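Putative Nitroreductase (Anabaena variabilis ATCC 29413, PDB 3EO7) binds flavin mononucleotide and probably works as an oxidoreductase of the nitroreductase family. Local coordinates at residues E300-V314 with Y397-I409. Sequence-based numbering, arbitrary orientation. Where two conformers were deposited one is given.
With PGR (R-1,2-propanediol), chain S.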
ATOM      1  N   GLU A 300      12.481  15.187 -14.381  0.50 42.67           N
ATOM      2  CA  GLU A 300      11.564  15.338 -15.514  0.50 39.16           C
ATOM      3  C   GLU A 300      10.757  14.058 -15.589  0.50 31.86           C
ATOM      4  O   GLU A 300      11.277  12.994 -15.296  0.50 31.18           O
ATOM      5  CB  GLU A 300      12.339  15.545 -16.822  0.50 38.95           C
ATOM      6  CG  GLU A 300      11.474  15.953 -18.000  0.50 42.15           C
ATOM      7  CD  GLU A 300      12.245  16.038 -19.317  0.50 41.71           C
ATOM      8  OE1 GLU A 300      12.870  15.036 -19.728  0.50 41.01           O
ATOM      9  OE2 GLU A 300      12.183  17.103 -19.968  0.50 51.04           O
ATOM     10  N   ASP A 301       9.499  14.150 -15.996  1.00 27.05           N
ATOM     11  CA  ASP A 301       8.669  12.958 -16.113  1.00 23.39           C
ATOM     12  C   ASP A 301       9.282  12.075 -17.199  1.00 20.63           C
ATOM     13  O   ASP A 301       9.809  12.570 -18.193  1.00 21.26           O
ATOM     14  CB  ASP A 301       7.235  13.356 -16.421  1.00 22.58           C
ATOM     15  CG  ASP A 301       6.614  14.199 -15.293  1.00 18.03           C
ATOM     16  OD1 ASP A 301       6.461  13.684 -14.184  1.00 20.52           O
ATOM     17  OD2 ASP A 301       6.309  15.361 -15.557  1.00 21.06           O
ATOM     18  N   LYS A 302       9.203  10.761 -17.015  1.00 20.25           N
ATOM     19  CA  LYS A 302       9.851   9.813 -17.915  1.00 19.95           C
ATOM     20  C   LYS A 302       9.469   9.929 -19.377  1.00 20.99           C
ATOM     21  O   LYS A 302      10.337   9.898 -20.227  1.00 17.97           O
ATOM     22  CB  LYS A 302       9.588   8.389 -17.454  1.00 20.02           C
ATOM     23  CG  LYS A 302      10.248   7.315 -18.305  1.00 23.82           C
ATOM     24  CD  LYS A 302      10.011   5.942 -17.641  1.00 21.42           C
ATOM     25  CE  LYS A 302      10.509   4.825 -18.432  1.00 29.00           C
ATOM     26  NZ  LYS A 302      10.304   3.564 -17.669  1.00 23.23           N
ATOM     27  N   TYR A 303       8.172  10.036 -19.673  1.00 19.04           N
ATOM     28  CA  TYR A 303       7.721  10.064 -21.077  1.00 20.32           C
ATOM     29  C   TYR A 303       7.309  11.459 -21.517  1.00 19.36           C
ATOM     30  O   TYR A 303       6.294  11.963 -21.091  1.00 21.86           O
ATOM     31  CB  TYR A 303       6.552   9.103 -21.260  1.00 20.79           C
ATOM     32  CG  TYR A 303       6.946   7.655 -21.082  1.00 17.85           C
ATOM     33  CD1 TYR A 303       7.708   7.004 -22.060  1.00 20.43           C
ATOM     34  CD2 TYR A 303       6.581   6.940 -19.955  1.00 17.95           C
ATOM     35  CE1 TYR A 303       8.072   5.676 -21.927  1.00 21.81           C
ATOM     36  CE2 TYR A 303       6.947   5.606 -19.809  1.00 19.25           C
ATOM     37  CZ  TYR A 303       7.700   4.980 -20.803  1.00 20.05           C
ATOM     38  OH  TYR A 303       8.093   3.672 -20.671  1.00 20.14           O
ATOM     39  N   ASN A 304       8.078  12.068 -22.403  1.00 19.12           N
ATOM     40  CA  ASN A 304       7.765  13.402 -22.811  1.00 19.92           C
ATOM     41  C   ASN A 304       6.495  13.481 -23.664  1.00 20.14           C
ATOM     42  O   ASN A 304       5.749  14.467 -23.563  1.00 20.25           O
ATOM     43  CB  ASN A 304       8.933  14.013 -23.597  1.00 20.24           C
ATOM     44  CG  ASN A 304      10.160  14.272 -22.725  1.00 31.83           C
ATOM     45  OD1 ASN A 304      10.044  14.629 -21.547  1.00 40.52           O
ATOM     46  ND2 ASN A 304      11.343  14.133 -23.320  1.00 43.80           N
ATOM     47  N   PHE A 305       6.287  12.486 -24.538  1.00 17.82           N
ATOM     48  CA  PHE A 305       5.170  12.546 -25.527  1.00 16.97           C
ATOM     49  C   PHE A 305       5.028  13.991 -26.060  1.00 17.78           C
ATOM     50  O   PHE A 305       3.946  14.606 -25.981  1.00 17.13           O
ATOM     51  CB  PHE A 305       3.843  12.033 -24.914  1.00 16.92           C
ATOM     52  CG  PHE A 305       3.859  10.596 -24.546  1.00 17.89           C
ATOM     53  CD1 PHE A 305       3.978   9.611 -25.521  1.00 22.46           C
ATOM     54  CD2 PHE A 305       3.714  10.197 -23.237  1.00 19.02           C
ATOM     55  CE1 PHE A 305       3.990   8.259 -25.169  1.00 21.07           C
ATOM     56  CE2 PHE A 305       3.730   8.860 -22.887  1.00 17.64           C
ATOM     57  CZ  PHE A 305       3.879   7.898 -23.847  1.00 18.67           C
ATOM     58  N   PRO A 306       6.108  14.539 -26.648  1.00 18.15           N
ATOM     59  CA  PRO A 306       6.111  15.984 -26.974  1.00 21.63           C
ATOM     60  C   PRO A 306       5.134  16.447 -28.056  1.00 19.39           C
ATOM     61  O   PRO A 306       4.776  17.619 -28.100  1.00 19.67           O
ATOM     62  CB  PRO A 306       7.539  16.224 -27.452  1.00 22.48           C
ATOM     63  CG  PRO A 306       8.003  14.912 -27.942  1.00 19.88           C
ATOM     64  CD  PRO A 306       7.368  13.886 -27.069  1.00 18.45           C
ATOM     65  N   PHE A 307       4.698  15.527 -28.914  1.00 13.05           N
ATOM     66  CA  PHE A 307       3.810  15.885 -29.985  1.00 14.46           C
ATOM     67  C   PHE A 307       2.382  15.440 -29.739  1.00 12.34           C
ATOM     68  O   PHE A 307       1.581  15.433 -30.660  1.00 15.03           O
ATOM     69  CB  PHE A 307       4.335  15.305 -31.278  1.00 17.34           C
ATOM     70  CG  PHE A 307       5.750  15.693 -31.560  1.00 21.49           C
ATOM     71  CD1 PHE A 307       6.108  17.031 -31.598  1.00 33.00           C
ATOM     72  CD2 PHE A 307       6.734  14.737 -31.705  1.00 23.02           C
ATOM     73  CE1 PHE A 307       7.428  17.408 -31.818  1.00 34.46           C
ATOM     74  CE2 PHE A 307       8.037  15.097 -31.951  1.00 25.22           C
ATOM     75  CZ  PHE A 307       8.390  16.440 -31.995  1.00 26.85           C
ATOM     76  N   CYS A 308       2.077  15.094 -28.499  1.00 14.06           N
ATOM     77  CA  CYS A 308       0.744  14.700 -28.061  1.00 13.52           C
ATOM     78  C   CYS A 308       0.059  15.861 -27.341  1.00 13.73           C
ATOM     79  O   CYS A 308       0.706  16.703 -26.736  1.00 16.42           O
ATOM     80  CB  CYS A 308       0.807  13.514 -27.095  1.00 16.37           C
ATOM     81  SG  CYS A 308       1.254  11.965 -27.880  1.00 15.92           S
ATOM     82  N   LEU A 309      -1.265  15.875 -27.420  1.00 14.69           N
ATOM     83  CA  LEU A 309      -2.069  16.869 -26.734  1.00 14.06           C
ATOM     84  C   LEU A 309      -1.825  16.841 -25.236  1.00 16.57           C
ATOM     85  O   LEU A 309      -1.886  15.789 -24.605  1.00 15.62           O
ATOM     86  CB  LEU A 309      -3.550  16.640 -26.989  1.00 14.82           C
ATOM     87  CG  LEU A 309      -4.533  17.574 -26.257  1.00 17.28           C
ATOM     88  CD1 LEU A 309      -4.338  19.028 -26.671  1.00 16.97           C
ATOM     89  CD2 LEU A 309      -5.966  17.055 -26.512  1.00 18.35           C
ATOM     90  N   LYS A 310      -1.507  17.997 -24.663  0.50 17.38           N
ATOM     91  CA  LYS A 310      -1.304  18.085 -23.218  0.50 19.84           C
ATOM     92  C   LYS A 310      -2.299  19.050 -22.581  0.50 18.26           C
ATOM     93  O   LYS A 310      -2.632  20.106 -23.153  0.50 18.36           O
ATOM     94  CB  LYS A 310       0.150  18.381 -22.856  0.50 20.64           C
ATOM     95  CG  LYS A 310       0.726  19.677 -23.352  0.50 26.72           C
ATOM     96  CD  LYS A 310       2.246  19.783 -23.043  0.50 25.07           C
ATOM     97  CE  LYS A 310       2.920  18.458 -23.344  0.50 27.77           C
ATOM     98  NZ  LYS A 310       4.359  18.386 -23.221  0.50 18.96           N
ATOM     99  N   ILE A 311      -2.749  18.661 -21.387  1.00 16.22           N
ATOM    100  CA  ILE A 311      -3.792  19.320 -20.630  1.00 16.94           C
ATOM    101  C   ILE A 311      -3.270  19.471 -19.198  1.00 17.33           C
ATOM    102  O   ILE A 311      -2.829  18.483 -18.592  1.00 15.77           O
ATOM    103  CB  ILE A 311      -5.119  18.485 -20.572  1.00 18.15           C
ATOM    104  CG1 ILE A 311      -5.674  18.110 -21.963  1.00 27.47           C
ATOM    105  CG2 ILE A 311      -6.200  19.242 -19.813  1.00 21.48           C
ATOM    106  CD1 ILE A 311      -5.314  16.714 -22.439  1.00 34.60           C
ATOM    107  N   SER A 312      -3.307  20.682 -18.656  1.00 16.38           N
ATOM    108  CA  SER A 312      -2.836  20.874 -17.286  1.00 16.02           C
ATOM    109  C   SER A 312      -3.797  20.225 -16.290  1.00 15.50           C
ATOM    110  O   SER A 312      -5.000  20.252 -16.468  1.00 17.24           O
ATOM    111  CB  SER A 312      -2.724  22.349 -16.933  1.00 17.53           C
ATOM    112  OG  SER A 312      -2.235  22.513 -15.617  1.00 17.66           O
ATOM    113  N   THR A 313      -3.224  19.666 -15.231  1.00 16.00           N
ATOM    114  CA  THR A 313      -3.983  19.095 -14.138  1.00 16.34           C
ATOM    115  C   THR A 313      -3.830  19.927 -12.856  1.00 16.04           C
ATOM    116  O   THR A 313      -4.296  19.515 -11.792  1.00 18.00           O
ATOM    117  CB  THR A 313      -3.515  17.669 -13.854  1.00 14.36           C
ATOM    118  OG1 THR A 313      -2.112  17.674 -13.527  1.00 16.17           O
ATOM    119  CG2 THR A 313      -3.828  16.764 -15.058  1.00 15.62           C
ATOM    120  N   VAL A 314      -3.224  21.115 -12.945  1.00 17.19           N
ATOM    121  CA  VAL A 314      -3.059  21.961 -11.758  1.00 16.71           C
ATOM    122  C   VAL A 314      -4.415  22.188 -11.093  1.00 17.80           C
ATOM    123  O   VAL A 314      -5.407  22.537 -11.754  1.00 16.13           O
ATOM    124  CB  VAL A 314      -2.328  23.255 -12.079  1.00 17.08           C
ATOM    125  CG1 VAL A 314      -2.382  24.212 -10.874  1.00 19.14           C
ATOM    126  CG2 VAL A 314      -0.880  22.937 -12.475  1.00 14.58           C
ATOM    127  N   TYR A 397      -4.442   8.577 -21.363  1.00 15.46           N
ATOM    128  CA  TYR A 397      -3.537   9.683 -21.082  1.00 14.46           C
ATOM    129  C   TYR A 397      -2.398   9.234 -20.205  1.00 15.93           C
ATOM    130  O   TYR A 397      -2.585   8.493 -19.250  1.00 16.51           O
ATOM    131  CB  TYR A 397      -4.283  10.805 -20.336  1.00 15.39           C
ATOM    132  CG  TYR A 397      -5.412  11.418 -21.118  1.00 15.42           C
ATOM    133  CD1 TYR A 397      -6.648  10.787 -21.184  1.00 17.76           C
ATOM    134  CD2 TYR A 397      -5.243  12.618 -21.803  1.00 13.47           C
ATOM    135  CE1 TYR A 397      -7.673  11.326 -21.895  1.00 16.04           C
ATOM    136  CE2 TYR A 397      -6.293  13.191 -22.530  1.00 13.60           C
ATOM    137  CZ  TYR A 397      -7.505  12.526 -22.578  1.00 13.07           C
ATOM    138  OH  TYR A 397      -8.545  13.070 -23.290  1.00 15.12           O
ATOM    139  N   TYR A 398      -1.201   9.668 -20.536  1.00 16.30           N
ATOM    140  CA  TYR A 398      -0.083   9.548 -19.608  1.00 15.05           C
ATOM    141  C   TYR A 398      -0.232  10.681 -18.600  1.00 15.24           C
ATOM    142  O   TYR A 398      -0.540  11.816 -18.971  1.00 15.98           O
ATOM    143  CB  TYR A 398       1.228   9.746 -20.348  1.00 16.21           C
ATOM    144  CG  TYR A 398       2.444   9.822 -19.469  1.00 16.36           C
ATOM    145  CD1 TYR A 398       2.847   8.739 -18.699  1.00 19.15           C
ATOM    146  CD2 TYR A 398       3.240  10.964 -19.481  1.00 18.22           C
ATOM    147  CE1 TYR A 398       4.007   8.793 -17.914  1.00 17.51           C
ATOM    148  CE2 TYR A 398       4.420  11.020 -18.734  1.00 14.02           C
ATOM    149  CZ  TYR A 398       4.793   9.931 -17.965  1.00 20.36           C
ATOM    150  OH  TYR A 398       5.961   9.993 -17.254  1.00 18.65           O
ATOM    151  N   TYR A 399      -0.060  10.394 -17.312  1.00 14.82           N
ATOM    152  CA  TYR A 399      -0.082  11.443 -16.327  1.00 14.88           C
ATOM    153  C   TYR A 399       1.377  11.735 -15.921  1.00 16.41           C
ATOM    154  O   TYR A 399       2.114  10.826 -15.510  1.00 17.49           O
ATOM    155  CB  TYR A 399      -0.917  11.070 -15.105  1.00 14.60           C
ATOM    156  CG  TYR A 399      -0.805  12.094 -13.971  1.00 16.06           C
ATOM    157  CD1 TYR A 399      -1.161  13.434 -14.169  1.00 17.80           C
ATOM    158  CD2 TYR A 399      -0.363  11.713 -12.698  1.00 16.03           C
ATOM    159  CE1 TYR A 399      -1.057  14.378 -13.128  1.00 17.31           C
ATOM    160  CE2 TYR A 399      -0.258  12.632 -11.679  1.00 17.30           C
ATOM    161  CZ  TYR A 399      -0.592  13.971 -11.889  1.00 19.47           C
ATOM    162  OH  TYR A 399      -0.496  14.886 -10.859  1.00 16.98           O
ATOM    163  N   ALA A 400       1.777  12.990 -16.127  1.00 16.25           N
ATOM    164  CA  ALA A 400       3.113  13.520 -15.840  1.00 17.05           C
ATOM    165  C   ALA A 400       3.003  14.327 -14.530  1.00 17.46           C
ATOM    166  O   ALA A 400       2.611  15.483 -14.532  1.00 18.28           O
ATOM    167  CB  ALA A 400       3.576  14.447 -17.008  1.00 15.98           C
ATOM    168  N   PRO A 401       3.302  13.696 -13.394  1.00 17.52           N
ATOM    169  CA  PRO A 401       3.076  14.429 -12.134  1.00 17.89           C
ATOM    170  C   PRO A 401       4.002  15.604 -11.867  1.00 18.17           C
ATOM    171  O   PRO A 401       3.609  16.532 -11.170  1.00 16.66           O
ATOM    172  CB  PRO A 401       3.232  13.351 -11.074  1.00 20.51           C
ATOM    173  CG  PRO A 401       4.065  12.298 -11.708  1.00 20.71           C
ATOM    174  CD  PRO A 401       3.703  12.303 -13.169  1.00 20.56           C
ATOM    175  N   LYS A 402       5.222  15.573 -12.385  1.00 17.53           N
ATOM    176  CA  LYS A 402       6.123  16.700 -12.172  1.00 21.13           C
ATOM    177  C   LYS A 402       5.635  17.905 -12.966  1.00 19.48           C
ATOM    178  O   LYS A 402       5.528  19.013 -12.452  1.00 21.33           O
ATOM    179  CB  LYS A 402       7.568  16.332 -12.472  1.00 20.14           C
ATOM    180  CG  LYS A 402       8.135  15.235 -11.625  1.00 26.87           C
ATOM    181  CD  LYS A 402       9.561  14.934 -12.078  1.00 31.96           C
ATOM    182  CE  LYS A 402      10.273  14.013 -11.093  1.00 40.88           C
ATOM    183  NZ  LYS A 402       9.579  12.739 -10.906  1.00 46.76           N
ATOM    184  N   ALA A 403       5.280  17.695 -14.223  1.00 18.25           N
ATOM    185  CA  ALA A 403       4.749  18.752 -15.046  1.00 16.59           C
ATOM    186  C   ALA A 403       3.291  19.117 -14.752  1.00 16.39           C
ATOM    187  O   ALA A 403       2.806  20.170 -15.205  1.00 17.55           O
ATOM    188  CB  ALA A 403       4.847  18.320 -16.550  1.00 16.18           C
ATOM    189  N   GLN A 404       2.596  18.218 -14.065  1.00 18.07           N
ATOM    190  CA  GLN A 404       1.160  18.307 -13.832  1.00 16.84           C
ATOM    191  C   GLN A 404       0.405  18.422 -15.151  1.00 16.93           C
ATOM    192  O   GLN A 404      -0.293  19.407 -15.432  1.00 15.95           O
ATOM    193  CB  GLN A 404       0.782  19.400 -12.834  1.00 16.53           C
ATOM    194  CG  GLN A 404       1.450  19.221 -11.475  1.00 18.73           C
ATOM    195  CD  GLN A 404       0.706  19.978 -10.381  1.00 14.62           C
ATOM    196  OE1 GLN A 404      -0.414  19.610 -10.027  1.00 19.03           O
ATOM    197  NE2 GLN A 404       1.334  21.022  -9.830  1.00 15.94           N
ATOM    198  N   GLU A 405       0.566  17.382 -15.961  1.00 17.43           N
ATOM    199  CA  GLU A 405      -0.116  17.316 -17.230  1.00 16.87           C
ATOM    200  C   GLU A 405      -0.623  15.919 -17.528  1.00 16.86           C
ATOM    201  O   GLU A 405      -0.014  14.939 -17.094  1.00 16.21           O
ATOM    202  CB  GLU A 405       0.843  17.661 -18.356  1.00 18.09           C
ATOM    203  CG  GLU A 405       1.256  19.075 -18.398  1.00 18.37           C
ATOM    204  CD  GLU A 405       2.262  19.357 -19.495  1.00 21.43           C
ATOM    205  OE1 GLU A 405       2.853  18.427 -20.097  1.00 20.28           O
ATOM    206  OE2 GLU A 405       2.503  20.545 -19.700  1.00 22.13           O
ATOM    207  N   LEU A 406      -1.728  15.863 -18.271  1.00 15.19           N
ATOM    208  CA  LEU A 406      -2.199  14.659 -18.921  1.00 14.96           C
ATOM    209  C   LEU A 406      -1.745  14.821 -20.379  1.00 17.37           C
ATOM    210  O   LEU A 406      -1.851  15.902 -20.953  1.00 18.80           O
ATOM    211  CB  LEU A 406      -3.710  14.513 -18.893  1.00 15.75           C
ATOM    212  CG  LEU A 406      -4.330  14.265 -17.519  1.00 18.68           C
ATOM    213  CD1 LEU A 406      -5.862  14.430 -17.529  1.00 20.91           C
ATOM    214  CD2 LEU A 406      -3.901  12.887 -17.016  1.00 18.09           C
ATOM    215  N   ARG A 407      -1.175  13.764 -20.941  1.00 16.69           N
ATOM    216  CA  ARG A 407      -0.728  13.778 -22.349  1.00 14.48           C
ATOM    217  C   ARG A 407      -1.520  12.672 -23.049  1.00 15.92           C
ATOM    218  O   ARG A 407      -1.429  11.518 -22.642  1.00 15.19           O
ATOM    219  CB  ARG A 407       0.777  13.575 -22.408  1.00 16.09           C
ATOM    220  CG  ARG A 407       1.492  14.654 -21.590  1.00 17.32           C
ATOM    221  CD  ARG A 407       2.973  14.533 -21.524  1.00 19.53           C
ATOM    222  NE  ARG A 407       3.530  15.630 -20.729  1.00 19.93           N
ATOM    223  CZ  ARG A 407       4.740  15.645 -20.173  1.00 21.07           C
ATOM    224  NH1 ARG A 407       5.537  14.596 -20.252  1.00 22.11           N
ATOM    225  NH2 ARG A 407       5.138  16.716 -19.495  1.00 22.18           N
ATOM    226  N   GLN A 408      -2.363  13.046 -24.018  1.00 15.33           N
ATOM    227  CA  GLN A 408      -3.260  12.077 -24.698  1.00 13.37           C
ATOM    228  C   GLN A 408      -2.466  11.195 -25.644  1.00 14.11           C
ATOM    229  O   GLN A 408      -1.807  11.686 -26.557  1.00 14.58           O
ATOM    230  CB  GLN A 408      -4.353  12.790 -25.479  1.00 15.21           C
ATOM    231  CG  GLN A 408      -5.466  11.890 -25.983  1.00 15.57           C
ATOM    232  CD  GLN A 408      -6.456  12.649 -26.802  1.00 16.11           C
ATOM    233  OE1 GLN A 408      -6.220  12.920 -27.987  1.00 17.77           O
ATOM    234  NE2 GLN A 408      -7.594  12.991 -26.194  1.00 15.57           N
ATOM    235  N   ILE A 409      -2.523   9.900 -25.393  1.00 13.75           N
ATOM    236  CA  ILE A 409      -1.811   8.922 -26.214  1.00 14.89           C
ATOM    237  C   ILE A 409      -2.757   8.074 -27.067  1.00 15.49           C
ATOM    238  O   ILE A 409      -2.308   7.474 -28.016  1.00 13.19           O
ATOM    239  CB  ILE A 409      -0.800   8.110 -25.430  1.00 15.80           C
ATOM    240  CG1 ILE A 409      -1.459   7.198 -24.401  1.00 14.37           C
ATOM    241  CG2 ILE A 409       0.292   9.065 -24.824  1.00 14.60           C
ATOM    242  CD1 ILE A 409      -0.415   6.300 -23.645  1.00 15.95           C
TER
HETATM  243  C1  PGR S 717      -2.228  12.935 -29.813  1.00 16.30           C
HETATM  244  C2  PGR S 717      -3.394  12.047 -30.275  1.00 16.55           C
HETATM  245  C3  PGR S 717      -3.374  10.710 -29.521  1.00 17.05           C
HETATM  246  O1  PGR S 717      -2.396  13.432 -28.485  1.00 16.51           O
HETATM  247  O2  PGR S 717      -4.685  12.673 -30.211  1.00 18.25           O
HETATM  248  O   HOH W   1       8.458  14.684 -19.587  1.00 26.54           O
HETATM  249  O   HOH W   2       7.777  11.647 -12.764  1.00 30.86           O
HETATM  250  O   HOH W   3       5.324  19.874 -21.197  1.00 51.90           O
HETATM  251  O   HOH W   4       0.437  22.061 -15.881  1.00 21.11           O
HETATM  252  O   HOH W   5      -1.472  17.312 -10.939  1.00 17.12           O
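The short strand 310-312 pairs antiparallel with the edge of 405-409 away from strand 397-400, its partner in a beta hairpin, while the preceding residues 301-305 cross the face that carries Tyr-398, Glu-405 and Arg-407; the hairpin turn holds a G1 bulge with Gln-404 and Glu-405 facing Ala-400. Ile-311 and Leu-406 form the hydrogen-bonded pair, N of each to O of the other at 2.9 Å; Gln-408 N to Leu-309 O and Thr-313 N to Gln-404 O extend the ladder. At the turn, the Asp-301 carboxylate clasps two successive backbone amides through its syn lone pairs: OD1 takes Lys-402 N and OD2 takes Ala-403 N, each at 2.9 Å. With CG anti to the backbone N (chi1 172°), the Tyr-398 ring leans along its strand toward the turn, one face against Ala-400 N and the other toward Tyr-303 and Phe-305. Tyr-303 turns its edge to this face, planes at 89°, and Phe-305 makes an offset edge-to-face contact with it. Ile-409 CG2 sits over the centre of the Phe-305 ring, 3.6 Å from its centroid. Tyr-398 OH accepts from Tyr-303 N and also bonds Glu-381. Extended from CG to NE, Arg-407 lays its guanidinium over Ala-400 CB. Its NE and NH2 both hold Glu-405 OE1 in the guanidinium plane, each at 2.9 Å, the NH2 pair a salt bridge; NH1 bonds Tyr-303 O weakly, and a water links NH1 to Asp-301 O. In one of its two conformers Lys-310 adds another salt bridge, NZ to Glu-405 OE1 at 3.5 Å. A leucine in place of Arg-407 would probably leave Glu-405 OE1 without its two-nitrogen grip and the Tyr-303 carbonyl without this donor. Held by the guanidinium and approached by Lys-310, the Glu-405 carboxylate is likely to remain ionised.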